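Local structure of protein-L-isoaspartate O-methyltransferase beta-aspartate methyltransferase (Plasmodium falciparum, 2PBF) at residues R83-G88 against Y111-E116; N148-N153 against E174-L179; D164-G169 against G187-P192; D181-N186 against Y202-K207. The protein probably transfers a methyl group from S-adenosyl-L-methionine to L-isoaspartyl residues of damaged proteins, the first step of their repair. All coordinates share one frame; numbering follows the deposited sequence.

Interaction 1 of 4, residues R83-G88 against Y111-E116; sequences RAIDVG and YVIGLE. With SAH (S-adenosyl-L-homocysteine), chain C.
The guanidinium of Arg-83 and the phenol ring of Tyr-111 lie almost parallel, their planes 16° apart, but they meet obliquely: NH2 of Arg-83 comes 3.4 Å from Tyr-111 CD2 and about as near CE2. A bend at chi3 (80°) sets NE of the arginine near Tyr-111 CD2. The guanidinium has other partners too, with a cation-pi contact to Phe-163 and NH1 bonded to the carbonyl oxygens of Leu-160 and Leu-162. On the same face of the sheet Ile-85 and Ile-113 run side by side, CG1 of Ile-85 3.6 Å from CG2 of Ile-113, and Ile-85 CD1 goes on to Leu-115 CD2 at 3.9 Å. Beneath them the strands pair in parallel register through five backbone bonds, from Ala-84 N to Tyr-111 O (2.9 Å) up to Gly-88 N to Leu-115 O (2.7 Å). At the C-terminal end of the strands Glu-116 OE1 accepts from ribose O3' of S-adenosyl-L-homocysteine at 2.8 Å; OE2 faces O2', modelled too close to be taken literally. Gly-88 brings its CA to 3.2 Å from O4', where a CB would clash. A carboxylate facing both hydroxyls is the classic ribose grip of Rossmann-fold methyltransferases.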
# COMPACT_ATOMS: atom_id res chain seq x y z
N ARG A 83 -9.18 1.88 9.58
CA ARG A 83 -7.88 1.29 9.82
C ARG A 83 -7.38 0.58 8.55
O ARG A 83 -8.08 -0.28 8.00
CB ARG A 83 -7.94 0.31 10.99
CG ARG A 83 -8.59 0.88 12.24
CD ARG A 83 -8.47 -0.07 13.42
NE ARG A 83 -7.15 -0.03 14.07
CZ ARG A 83 -6.36 -1.09 14.25
NH1 ARG A 83 -6.73 -2.30 13.80
NH2 ARG A 83 -5.20 -0.94 14.86
N ALA A 84 -6.18 0.95 8.12
CA ALA A 84 -5.53 0.40 6.91
C ALA A 84 -4.15 -0.16 7.26
O ALA A 84 -3.48 0.32 8.18
CB ALA A 84 -5.39 1.50 5.85
N ILE A 85 -3.74 -1.20 6.54
CA ILE A 85 -2.40 -1.75 6.68
C ILE A 85 -1.80 -1.95 5.28
O ILE A 85 -2.48 -2.43 4.37
CB ILE A 85 -2.36 -3.06 7.57
CG1 ILE A 85 -0.95 -3.64 7.65
CG2 ILE A 85 -3.42 -4.11 7.12
CD1 ILE A 85 -0.81 -4.72 8.75
N ASP A 86 -0.56 -1.51 5.13
CA ASP A 86 0.17 -1.64 3.88
C ASP A 86 1.23 -2.68 4.13
O ASP A 86 2.20 -2.45 4.88
CB ASP A 86 0.81 -0.30 3.50
CG ASP A 86 1.51 -0.32 2.16
OD1 ASP A 86 1.28 -1.24 1.35
OD2 ASP A 86 2.30 0.62 1.89
N VAL A 87 1.02 -3.84 3.52
CA VAL A 87 1.92 -4.96 3.72
C VAL A 87 2.99 -4.94 2.62
O VAL A 87 2.68 -5.19 1.46
CB VAL A 87 1.16 -6.31 3.66
CG1 VAL A 87 2.17 -7.50 3.82
CG2 VAL A 87 0.05 -6.37 4.74
N GLY A 88 4.23 -4.66 3.01
CA GLY A 88 5.34 -4.54 2.06
C GLY A 88 5.45 -3.09 1.69
O GLY A 88 5.38 -2.72 0.50
N TYR A 111 -6.29 5.06 11.39
CA TYR A 111 -5.07 4.39 11.70
C TYR A 111 -4.41 3.80 10.44
O TYR A 111 -5.06 3.09 9.66
CB TYR A 111 -5.36 3.33 12.73
CG TYR A 111 -4.15 2.65 13.28
CD1 TYR A 111 -3.34 3.28 14.23
CD2 TYR A 111 -3.80 1.38 12.85
CE1 TYR A 111 -2.21 2.63 14.74
CE2 TYR A 111 -2.68 0.74 13.33
CZ TYR A 111 -1.89 1.37 14.28
OH TYR A 111 -0.79 0.70 14.77
N VAL A 112 -3.12 4.08 10.25
CA VAL A 112 -2.36 3.51 9.13
C VAL A 112 -1.04 2.89 9.59
O VAL A 112 -0.25 3.52 10.30
CB VAL A 112 -2.11 4.56 8.02
CG1 VAL A 112 -1.36 3.95 6.81
CG2 VAL A 112 -3.44 5.17 7.56
N ILE A 113 -0.80 1.65 9.18
CA ILE A 113 0.46 0.98 9.53
C ILE A 113 1.10 0.38 8.28
O ILE A 113 0.41 -0.23 7.48
CB ILE A 113 0.27 -0.06 10.73
CG1 ILE A 113 1.60 -0.57 11.26
CG2 ILE A 113 -0.59 -1.27 10.36
CD1 ILE A 113 1.45 -1.45 12.55
N GLY A 114 2.41 0.61 8.10
CA GLY A 114 3.18 -0.07 7.07
C GLY A 114 4.04 -1.16 7.68
O GLY A 114 4.73 -0.93 8.67
N LEU A 115 4.00 -2.36 7.13
CA LEU A 115 4.92 -3.42 7.54
C LEU A 115 5.92 -3.68 6.42
O LEU A 115 5.53 -3.86 5.27
CB LEU A 115 4.17 -4.72 7.83
CG LEU A 115 3.71 -5.09 9.24
CD1 LEU A 115 3.08 -3.94 10.04
CD2 LEU A 115 2.74 -6.27 9.14
N GLU A 116 7.20 -3.71 6.78
CA GLU A 116 8.26 -3.94 5.83
C GLU A 116 9.30 -4.93 6.40
O GLU A 116 9.86 -4.70 7.48
CB GLU A 116 8.89 -2.62 5.40
CG GLU A 116 10.17 -2.77 4.63
CD GLU A 116 9.97 -3.57 3.35
OE1 GLU A 116 8.92 -3.42 2.69
OE2 GLU A 116 10.85 -4.36 3.01
N SAH C . 4.29 -0.54 -1.95
CA SAH C . 5.76 -0.67 -2.16
CB SAH C . 6.06 -1.99 -2.81
CG SAH C . 7.53 -2.32 -2.60
SD SAH C . 7.96 -3.90 -3.33
C SAH C . 6.36 0.49 -2.97
O SAH C . 5.78 0.86 -3.99
OXT SAH C . 7.42 1.06 -2.61
C5' SAH C . 7.26 -4.95 -2.04
C4' SAH C . 7.89 -4.82 -0.65
O4' SAH C . 7.44 -5.91 0.10
C3' SAH C . 9.41 -4.86 -0.58
O3' SAH C . 9.87 -3.66 0.02
C2' SAH C . 9.73 -6.08 0.27
O2' SAH C . 10.84 -5.88 1.11
C1' SAH C . 8.44 -6.24 1.05
N9 SAH C . 8.14 -7.61 1.53
C8 SAH C . 8.38 -8.78 0.86
N7 SAH C . 7.92 -9.80 1.61
C5 SAH C . 7.41 -9.32 2.77
C6 SAH C . 6.85 -9.93 3.89
N6 SAH C . 6.71 -11.24 4.00
N1 SAH C . 6.38 -9.15 4.92
C2 SAH C . 6.51 -7.77 4.85
N3 SAH C . 7.09 -7.20 3.75
C4 SAH C . 7.53 -7.95 2.72

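Interaction 2 of 4, residues N148-N153 against E174-L179; sequences NIYQVN and ELPEIL. With SAH (S-adenosyl-L-homocysteine), chain C.
Tyr-150 and Pro-176 cross obliquely, the phenol coming in with its outer end: OH lies 3.5 Å from Pro-176 CG, and CE1 3.9 Å from Pro-176 CB. In the plane of the ring, at its edge, a water accepts a hydrogen bond from Tyr-150 OH (2.5 Å) and donates in turn to the carbonyl O and to OE2 of Glu-174, bridging the two segments where no direct hydrogen bond joins them. Glu-174 OE2 also forms a salt bridge with Lys-226. The other two pairings are purely apolar. Val-152 and Ile-178 meet at about a right angle; chi1 (179°) sets CG1 of Ile-178 anti to the backbone N, and the extended chi2 (160°) brings CD1 to 3.5 Å from Val-152 CB. Ile-149 packs on Leu-179, its CG1 3.7 Å from Leu-179 CD2.

The same turn reads the adenine of S-adenosyl-L-homocysteine. Asn-148 OD1 accepts from N6 (2.8 Å) while also closing an Asx turn with Tyr-150 N, and Ile-149 N donates to N1 (3.1 Å), so the donor and acceptor pattern of the base is matched.

In the fold, the loop between strand 142-146 and helix 154-160 rests here on the start of helix 177-182. Leu-179 goes deeper, packing on strands 83-87, 163-168 and 187-195, and Pro-176 lies against Ile-191.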
# COMPACT_ATOMS: atom_id res chain seq x y z
N ASN A 148 8.00 -8.93 9.15
CA ASN A 148 7.51 -9.85 8.16
C ASN A 148 6.11 -10.29 8.56
O ASN A 148 5.88 -10.70 9.69
CB ASN A 148 8.42 -11.08 8.07
CG ASN A 148 8.04 -12.01 6.94
OD1 ASN A 148 6.86 -12.23 6.65
ND2 ASN A 148 9.06 -12.54 6.28
N ILE A 149 5.17 -10.20 7.61
CA ILE A 149 3.76 -10.47 7.87
C ILE A 149 3.54 -11.92 8.33
O ILE A 149 2.56 -12.23 9.02
CB ILE A 149 2.91 -10.12 6.62
CG1 ILE A 149 1.41 -10.24 6.92
CG2 ILE A 149 3.29 -10.99 5.41
CD1 ILE A 149 0.89 -9.29 7.99
N TYR A 150 4.47 -12.80 7.93
CA TYR A 150 4.40 -14.24 8.20
C TYR A 150 4.96 -14.57 9.59
O TYR A 150 4.95 -15.73 10.01
CB TYR A 150 5.18 -15.02 7.14
CG TYR A 150 4.49 -15.15 5.79
CD1 TYR A 150 3.34 -15.92 5.64
CD2 TYR A 150 5.02 -14.54 4.66
CE1 TYR A 150 2.70 -16.05 4.41
CE2 TYR A 150 4.41 -14.67 3.41
CZ TYR A 150 3.26 -15.43 3.29
OH TYR A 150 2.67 -15.56 2.06
N GLN A 151 5.48 -13.56 10.28
CA GLN A 151 6.06 -13.76 11.61
C GLN A 151 5.28 -13.01 12.68
O GLN A 151 5.83 -12.56 13.67
CB GLN A 151 7.52 -13.35 11.61
CG GLN A 151 8.35 -14.17 10.64
CD GLN A 151 9.83 -13.95 10.82
OE1 GLN A 151 10.52 -14.75 11.47
NE2 GLN A 151 10.34 -12.85 10.25
N VAL A 152 3.97 -12.92 12.47
CA VAL A 152 3.07 -12.22 13.37
C VAL A 152 2.30 -13.27 14.16
O VAL A 152 1.36 -13.90 13.65
CB VAL A 152 2.13 -11.24 12.59
CG1 VAL A 152 1.03 -10.67 13.47
CG2 VAL A 152 2.93 -10.10 11.95
N ASN A 153 2.71 -13.46 15.42
CA ASN A 153 2.11 -14.45 16.31
C ASN A 153 0.72 -14.05 16.82
O ASN A 153 0.21 -12.96 16.49
CB ASN A 153 3.05 -14.74 17.48
CG ASN A 153 3.36 -13.50 18.30
OD1 ASN A 153 2.46 -12.82 18.78
ND2 ASN A 153 4.64 -13.21 18.47
N GLU A 174 0.42 -18.21 -1.94
CA GLU A 174 -1.01 -18.44 -1.66
C GLU A 174 -1.52 -17.41 -0.65
O GLU A 174 -0.72 -16.76 0.03
CB GLU A 174 -1.28 -19.88 -1.18
CG GLU A 174 -0.80 -20.21 0.25
CD GLU A 174 0.67 -20.56 0.33
OE1 GLU A 174 1.13 -21.47 -0.41
OE2 GLU A 174 1.38 -19.94 1.15
N LEU A 175 -2.85 -17.27 -0.56
CA LEU A 175 -3.54 -16.27 0.27
C LEU A 175 -3.24 -16.46 1.75
O LEU A 175 -3.75 -17.40 2.36
CB LEU A 175 -5.06 -16.38 0.08
CG LEU A 175 -6.01 -15.21 0.35
CD1 LEU A 175 -7.23 -15.71 1.06
CD2 LEU A 175 -5.38 -14.04 1.14
N PRO A 176 -2.43 -15.56 2.34
CA PRO A 176 -2.06 -15.84 3.72
C PRO A 176 -3.26 -15.66 4.64
O PRO A 176 -3.96 -14.67 4.56
CB PRO A 176 -0.96 -14.81 4.01
CG PRO A 176 -0.57 -14.25 2.65
CD PRO A 176 -1.84 -14.29 1.87
N GLU A 177 -3.51 -16.66 5.48
CA GLU A 177 -4.71 -16.70 6.32
C GLU A 177 -4.75 -15.59 7.39
O GLU A 177 -5.82 -15.08 7.71
CB GLU A 177 -4.88 -18.11 6.92
CG GLU A 177 -6.26 -18.44 7.48
CD GLU A 177 -7.43 -18.08 6.55
OE1 GLU A 177 -7.24 -18.05 5.31
OE2 GLU A 177 -8.54 -17.82 7.08
N ILE A 178 -3.58 -15.21 7.90
CA ILE A 178 -3.46 -14.00 8.73
C ILE A 178 -4.11 -12.77 8.11
O ILE A 178 -4.85 -12.04 8.79
CB ILE A 178 -1.99 -13.66 9.11
CG1 ILE A 178 -1.98 -12.39 9.95
CG2 ILE A 178 -1.08 -13.52 7.88
CD1 ILE A 178 -0.75 -12.18 10.76
N LEU A 179 -3.84 -12.52 6.83
CA LEU A 179 -4.43 -11.36 6.17
C LEU A 179 -5.94 -11.50 6.16
O LEU A 179 -6.65 -10.53 6.38
CB LEU A 179 -3.81 -11.10 4.79
CG LEU A 179 -2.29 -10.80 4.80
CD1 LEU A 179 -1.68 -10.71 3.43
CD2 LEU A 179 -1.95 -9.56 5.58
N SAH C . 4.29 -0.54 -1.95
CA SAH C . 5.76 -0.67 -2.16
CB SAH C . 6.06 -1.99 -2.81
CG SAH C . 7.53 -2.32 -2.60
SD SAH C . 7.96 -3.90 -3.33
C SAH C . 6.36 0.49 -2.97
O SAH C . 5.78 0.86 -3.99
OXT SAH C . 7.42 1.06 -2.61
C5' SAH C . 7.26 -4.95 -2.04
C4' SAH C . 7.89 -4.82 -0.65
O4' SAH C . 7.44 -5.91 0.10
C3' SAH C . 9.41 -4.86 -0.58
O3' SAH C . 9.87 -3.66 0.02
C2' SAH C . 9.73 -6.08 0.27
O2' SAH C . 10.84 -5.88 1.11
C1' SAH C . 8.44 -6.24 1.05
N9 SAH C . 8.14 -7.61 1.53
C8 SAH C . 8.38 -8.78 0.86
N7 SAH C . 7.92 -9.80 1.61
C5 SAH C . 7.41 -9.32 2.77
C6 SAH C . 6.85 -9.93 3.89
N6 SAH C . 6.71 -11.24 4.00
N1 SAH C . 6.38 -9.15 4.92
C2 SAH C . 6.51 -7.77 4.85
N3 SAH C . 7.09 -7.20 3.75
C4 SAH C . 7.53 -7.95 2.72
O HOH W 1 1.03 -17.39 2.04

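Interaction 3 of 4, residues D164-G169 against G187-P192; sequences DAIHVG and GKLIIP. With SAH (S-adenosyl-L-homocysteine), chain C.
Leu-189 lays its CD2 methyl over two residues of the neighbouring strand, 3.5 Å from Val-168 CG2, tighter than usual for two carbons, and 3.8 Å from Ile-166 CG2. Its chi1 of -155° sets CG anti to the backbone N, 3.8 Å from Ile-166 CB. Val-168 continues the apolar row, its CG2 lying 3.9 Å from Ile-191 CB. Beyond it the ring of Pro-192 closes on the backbone, with CD 3.4 Å from Val-168 O.

Four backbone hydrogen bonds join the parallel strands. The first, from Lys-188 N to Asp-164 O, enters tilted from the carbonyl plane where the chain turns a corner at Asp-164; the next three run from Ile-166 N to Lys-188 O, from Ile-190 N to Ile-166 O and from Val-168 N to Ile-190 O. Gly-187 fits against that corner, its CA just 3.1 Å from Asp-164 O.

His-167 and Ile-190 share the other face of the sheet. The imidazole is held by ND1 to Asp-86 OD1 and, weakly, by NE2 to Ser-70, while the amino N of S-adenosyl-L-homocysteine lies at its edge. The strand then runs out at Gly-169, whose O is 3.2 Å from C5' of the ligand.

Strand 163-168 stands in the middle of the mixed sheet, between strands 83-87 and 187-195. Helix 64-74 packs over Ile-190 and His-167, and strand 198-205 continues the sheet antiparallel beyond strand 187-195.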
# COMPACT_ATOMS: atom_id res chain seq x y z
N ASP A 164 -9.98 -2.17 7.78
CA ASP A 164 -10.94 -1.90 6.74
C ASP A 164 -10.29 -2.01 5.35
O ASP A 164 -10.97 -2.29 4.36
CB ASP A 164 -11.55 -0.54 6.97
CG ASP A 164 -12.08 -0.38 8.39
OD1 ASP A 164 -13.14 -0.99 8.69
OD2 ASP A 164 -11.44 0.32 9.20
N ALA A 165 -8.98 -1.80 5.30
CA ALA A 165 -8.23 -1.85 4.04
C ALA A 165 -6.88 -2.50 4.25
O ALA A 165 -6.12 -2.10 5.15
CB ALA A 165 -8.06 -0.47 3.47
N ILE A 166 -6.61 -3.54 3.45
CA ILE A 166 -5.32 -4.22 3.48
C ILE A 166 -4.71 -4.22 2.09
O ILE A 166 -5.27 -4.75 1.15
CB ILE A 166 -5.41 -5.70 4.01
CG1 ILE A 166 -6.21 -5.76 5.32
CG2 ILE A 166 -3.97 -6.29 4.14
CD1 ILE A 166 -6.22 -7.11 6.04
N HIS A 167 -3.56 -3.60 1.96
CA HIS A 167 -2.88 -3.59 0.69
C HIS A 167 -1.64 -4.42 0.84
O HIS A 167 -0.90 -4.29 1.82
CB HIS A 167 -2.55 -2.18 0.25
CG HIS A 167 -1.70 -2.14 -0.97
ND1 HIS A 167 -0.33 -2.06 -0.91
CD2 HIS A 167 -2.02 -2.24 -2.28
CE1 HIS A 167 0.16 -2.09 -2.14
NE2 HIS A 167 -0.85 -2.19 -2.99
N VAL A 168 -1.41 -5.31 -0.11
CA VAL A 168 -0.23 -6.11 -0.05
C VAL A 168 0.53 -5.85 -1.35
O VAL A 168 0.02 -6.12 -2.43
CB VAL A 168 -0.58 -7.60 0.10
CG1 VAL A 168 0.63 -8.38 0.46
CG2 VAL A 168 -1.71 -7.80 1.15
N GLY A 169 1.76 -5.33 -1.23
CA GLY A 169 2.50 -4.87 -2.39
C GLY A 169 3.54 -5.87 -2.90
O GLY A 169 4.48 -5.49 -3.58
N GLY A 187 -14.40 -4.99 4.95
CA GLY A 187 -13.07 -4.55 4.54
C GLY A 187 -12.71 -5.17 3.20
O GLY A 187 -13.26 -6.24 2.82
N LYS A 188 -11.80 -4.48 2.48
CA LYS A 188 -11.17 -5.01 1.26
C LYS A 188 -9.67 -5.27 1.39
O LYS A 188 -8.94 -4.47 1.99
CB LYS A 188 -11.44 -4.08 0.07
CG LYS A 188 -12.75 -4.39 -0.62
CD LYS A 188 -13.34 -3.22 -1.36
CE LYS A 188 -14.68 -3.68 -1.96
NZ LYS A 188 -15.20 -2.71 -2.95
N LEU A 189 -9.23 -6.39 0.82
CA LEU A 189 -7.83 -6.80 0.76
C LEU A 189 -7.48 -6.93 -0.72
O LEU A 189 -8.18 -7.62 -1.47
CB LEU A 189 -7.64 -8.18 1.41
CG LEU A 189 -6.41 -8.83 2.06
CD1 LEU A 189 -6.72 -10.34 2.26
CD2 LEU A 189 -5.07 -8.67 1.36
N ILE A 190 -6.43 -6.23 -1.12
CA ILE A 190 -5.88 -6.26 -2.47
C ILE A 190 -4.53 -6.96 -2.40
O ILE A 190 -3.64 -6.55 -1.68
CB ILE A 190 -5.68 -4.80 -3.00
CG1 ILE A 190 -7.03 -4.11 -3.24
CG2 ILE A 190 -4.77 -4.76 -4.26
CD1 ILE A 190 -7.89 -4.77 -4.30
N ILE A 191 -4.39 -8.05 -3.15
CA ILE A 191 -3.20 -8.87 -3.02
C ILE A 191 -2.90 -9.64 -4.31
O ILE A 191 -3.81 -10.21 -4.90
CB ILE A 191 -3.33 -9.85 -1.80
CG1 ILE A 191 -2.13 -10.79 -1.72
CG2 ILE A 191 -4.69 -10.60 -1.82
CD1 ILE A 191 -2.09 -11.61 -0.43
N PRO A 192 -1.63 -9.65 -4.75
CA PRO A 192 -1.30 -10.57 -5.85
C PRO A 192 -1.07 -11.99 -5.32
O PRO A 192 -0.36 -12.17 -4.35
CB PRO A 192 0.00 -9.99 -6.42
CG PRO A 192 0.20 -8.63 -5.69
CD PRO A 192 -0.46 -8.85 -4.35
N SAH C . 4.29 -0.54 -1.95
CA SAH C . 5.76 -0.67 -2.16
CB SAH C . 6.06 -1.99 -2.81
CG SAH C . 7.53 -2.32 -2.60
SD SAH C . 7.96 -3.90 -3.33
C SAH C . 6.36 0.49 -2.97
O SAH C . 5.78 0.86 -3.99
OXT SAH C . 7.42 1.06 -2.61
C5' SAH C . 7.26 -4.95 -2.04
C4' SAH C . 7.89 -4.82 -0.65
O4' SAH C . 7.44 -5.91 0.10
C3' SAH C . 9.41 -4.86 -0.58
O3' SAH C . 9.87 -3.66 0.02
C2' SAH C . 9.73 -6.08 0.27
O2' SAH C . 10.84 -5.88 1.11
C1' SAH C . 8.44 -6.24 1.05
N9 SAH C . 8.14 -7.61 1.53
C8 SAH C . 8.38 -8.78 0.86
N7 SAH C . 7.92 -9.80 1.61
C5 SAH C . 7.41 -9.32 2.77
C6 SAH C . 6.85 -9.93 3.89
N6 SAH C . 6.71 -11.24 4.00
N1 SAH C . 6.38 -9.15 4.92
C2 SAH C . 6.51 -7.77 4.85
N3 SAH C . 7.09 -7.20 3.75
C4 SAH C . 7.53 -7.95 2.72

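Interaction 4 of 4, residues D181-N186 against Y202-K207; sequences DLLAEN and YEITKK
Just past the end of strand 198-205, Lys-206 has CG anti to the backbone N (chi1 -164°) and bends at chi3 (-82°), which carries CE round toward the backbone of Leu-183. From there NZ donates to Leu-183 O at 3.1 Å, arriving tilted from the carbonyl plane. Val-180 O is a second acceptor for the same ammonium, so the lysine holds two carbonyls where helix 177-182 gives way to strand 183-184. The aliphatic part of its chain is used as well: CB packs 3.6 Å from Ala-184 O. One backbone bond, Asn-186 N to Lys-206 O at 2.8 Å, ties the turn to the end of strand 198-205. Leu-183 points toward that strand, and its CD2 makes a looser apolar contact with Ile-204 CG2 at 4.3 Å. Outside, a bend at chi2 (72°) places CD of Glu-185. Its OE2 lies 3.0 Å from Lys-207 O, two acceptors that form no bond. Asp-181 pairs through OD2 with Lys-157. The C-terminal end of the helix, with Val-180 O, would probably suit a positive partner, and Leu-183 O adds an acceptor just past it; one ammonium thus joins the end of helix 177-182 to the residue just after the second strand of the hairpin 187-195/198-205.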
# COMPACT_ATOMS: atom_id res chain seq x y z
N ASP A 181 -7.58 -13.05 8.51
CA ASP A 181 -8.00 -12.82 9.90
C ASP A 181 -7.89 -11.37 10.34
O ASP A 181 -8.56 -10.94 11.27
CB ASP A 181 -7.21 -13.72 10.85
CG ASP A 181 -7.56 -15.19 10.67
OD1 ASP A 181 -8.61 -15.49 10.04
OD2 ASP A 181 -6.79 -16.04 11.14
N LEU A 182 -7.02 -10.62 9.67
CA LEU A 182 -6.79 -9.22 10.01
C LEU A 182 -7.88 -8.36 9.40
O LEU A 182 -8.02 -7.20 9.74
CB LEU A 182 -5.40 -8.77 9.55
CG LEU A 182 -4.19 -9.22 10.38
CD1 LEU A 182 -2.93 -8.60 9.83
CD2 LEU A 182 -4.32 -8.89 11.87
N LEU A 183 -8.69 -8.96 8.53
CA LEU A 183 -9.66 -8.25 7.75
C LEU A 183 -10.97 -8.01 8.51
O LEU A 183 -11.56 -8.94 9.06
CB LEU A 183 -9.91 -9.04 6.46
CG LEU A 183 -10.66 -8.43 5.28
CD1 LEU A 183 -9.96 -7.16 4.79
CD2 LEU A 183 -10.78 -9.45 4.16
N ALA A 184 -11.43 -6.75 8.52
CA ALA A 184 -12.70 -6.38 9.14
C ALA A 184 -13.91 -6.69 8.26
O ALA A 184 -13.81 -6.84 7.03
CB ALA A 184 -12.70 -4.88 9.53
N GLU A 185 -15.07 -6.78 8.90
CA GLU A 185 -16.32 -6.91 8.17
C GLU A 185 -16.41 -5.76 7.18
O GLU A 185 -16.18 -4.61 7.54
CB GLU A 185 -17.50 -6.89 9.14
CG GLU A 185 -18.87 -6.83 8.47
CD GLU A 185 -19.26 -8.14 7.79
OE1 GLU A 185 -18.60 -9.19 8.05
OE2 GLU A 185 -20.25 -8.10 7.00
N ASN A 186 -16.73 -6.09 5.93
CA ASN A 186 -16.83 -5.11 4.84
C ASN A 186 -15.50 -4.56 4.34
O ASN A 186 -15.49 -3.73 3.41
CB ASN A 186 -17.74 -3.92 5.21
CG ASN A 186 -19.17 -4.34 5.51
OD1 ASN A 186 -19.81 -3.75 6.39
ND2 ASN A 186 -19.67 -5.34 4.78
N TYR A 202 -5.94 -9.99 -6.68
CA TYR A 202 -7.22 -10.35 -6.08
C TYR A 202 -7.78 -9.26 -5.19
O TYR A 202 -7.04 -8.62 -4.43
CB TYR A 202 -7.08 -11.64 -5.24
CG TYR A 202 -7.29 -12.90 -6.03
CD1 TYR A 202 -6.25 -13.49 -6.73
CD2 TYR A 202 -8.56 -13.48 -6.10
CE1 TYR A 202 -6.44 -14.64 -7.46
CE2 TYR A 202 -8.78 -14.63 -6.83
CZ TYR A 202 -7.73 -15.21 -7.51
OH TYR A 202 -7.97 -16.36 -8.23
N GLU A 203 -9.07 -9.03 -5.29
CA GLU A 203 -9.78 -8.24 -4.30
C GLU A 203 -10.65 -9.15 -3.42
O GLU A 203 -11.63 -9.76 -3.87
CB GLU A 203 -10.62 -7.15 -4.97
CG GLU A 203 -11.41 -6.31 -3.99
CD GLU A 203 -12.20 -5.25 -4.70
OE1 GLU A 203 -11.58 -4.38 -5.35
OE2 GLU A 203 -13.45 -5.31 -4.61
N ILE A 204 -10.27 -9.24 -2.15
CA ILE A 204 -10.96 -10.06 -1.20
C ILE A 204 -11.77 -9.19 -0.23
O ILE A 204 -11.25 -8.21 0.32
CB ILE A 204 -9.97 -10.97 -0.49
CG1 ILE A 204 -9.24 -11.83 -1.55
CG2 ILE A 204 -10.68 -11.82 0.53
CD1 ILE A 204 -7.87 -12.25 -1.20
N THR A 205 -13.04 -9.54 -0.04
CA THR A 205 -13.96 -8.81 0.85
C THR A 205 -14.55 -9.75 1.90
O THR A 205 -14.62 -10.95 1.68
CB THR A 205 -15.10 -8.17 0.03
OG1 THR A 205 -14.55 -7.54 -1.14
CG2 THR A 205 -15.84 -7.12 0.86
N LYS A 206 -14.95 -9.22 3.05
CA LYS A 206 -15.66 -10.00 4.08
C LYS A 206 -17.10 -9.51 4.16
O LYS A 206 -17.34 -8.30 4.25
CB LYS A 206 -14.96 -9.85 5.44
CG LYS A 206 -15.36 -10.89 6.48
CD LYS A 206 -14.31 -10.98 7.63
CE LYS A 206 -13.12 -11.85 7.25
NZ LYS A 206 -12.11 -11.90 8.34
N LYS A 207 -18.06 -10.43 4.09
CA LYS A 207 -19.49 -10.05 4.17
C LYS A 207 -20.31 -10.82 5.22
O LYS A 207 -21.44 -10.43 5.56
CB LYS A 207 -20.15 -10.00 2.78
CG LYS A 207 -19.63 -8.86 1.90
CD LYS A 207 -20.76 -8.07 1.22
CE LYS A 207 -21.48 -8.89 0.11
NZ LYS A 207 -22.45 -8.07 -0.68

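Overall arrangement
Interactions 1, 3 and 4 all reach the seven-stranded mixed sheet, and interaction 2 lies against one of its faces. Strands 83-87 and 163-168 are neighbours, which sets interactions 1 and 3 side by side with centres about 10 Å apart; strands 187-195 and 198-205 bring interactions 3 and 4 together, their centres about 8 Å apart. Along the chain interaction 1 closes before the others open, while interaction 3 alternates its segments with those of both 2 and 4. Interactions 2 and 4 share helix 177-182. Interactions 1, 2 and 3 all touch S-adenosyl-L-homocysteine, so strand ends and a loop together help form its pocket; interaction 4, in contrast, is structural packing.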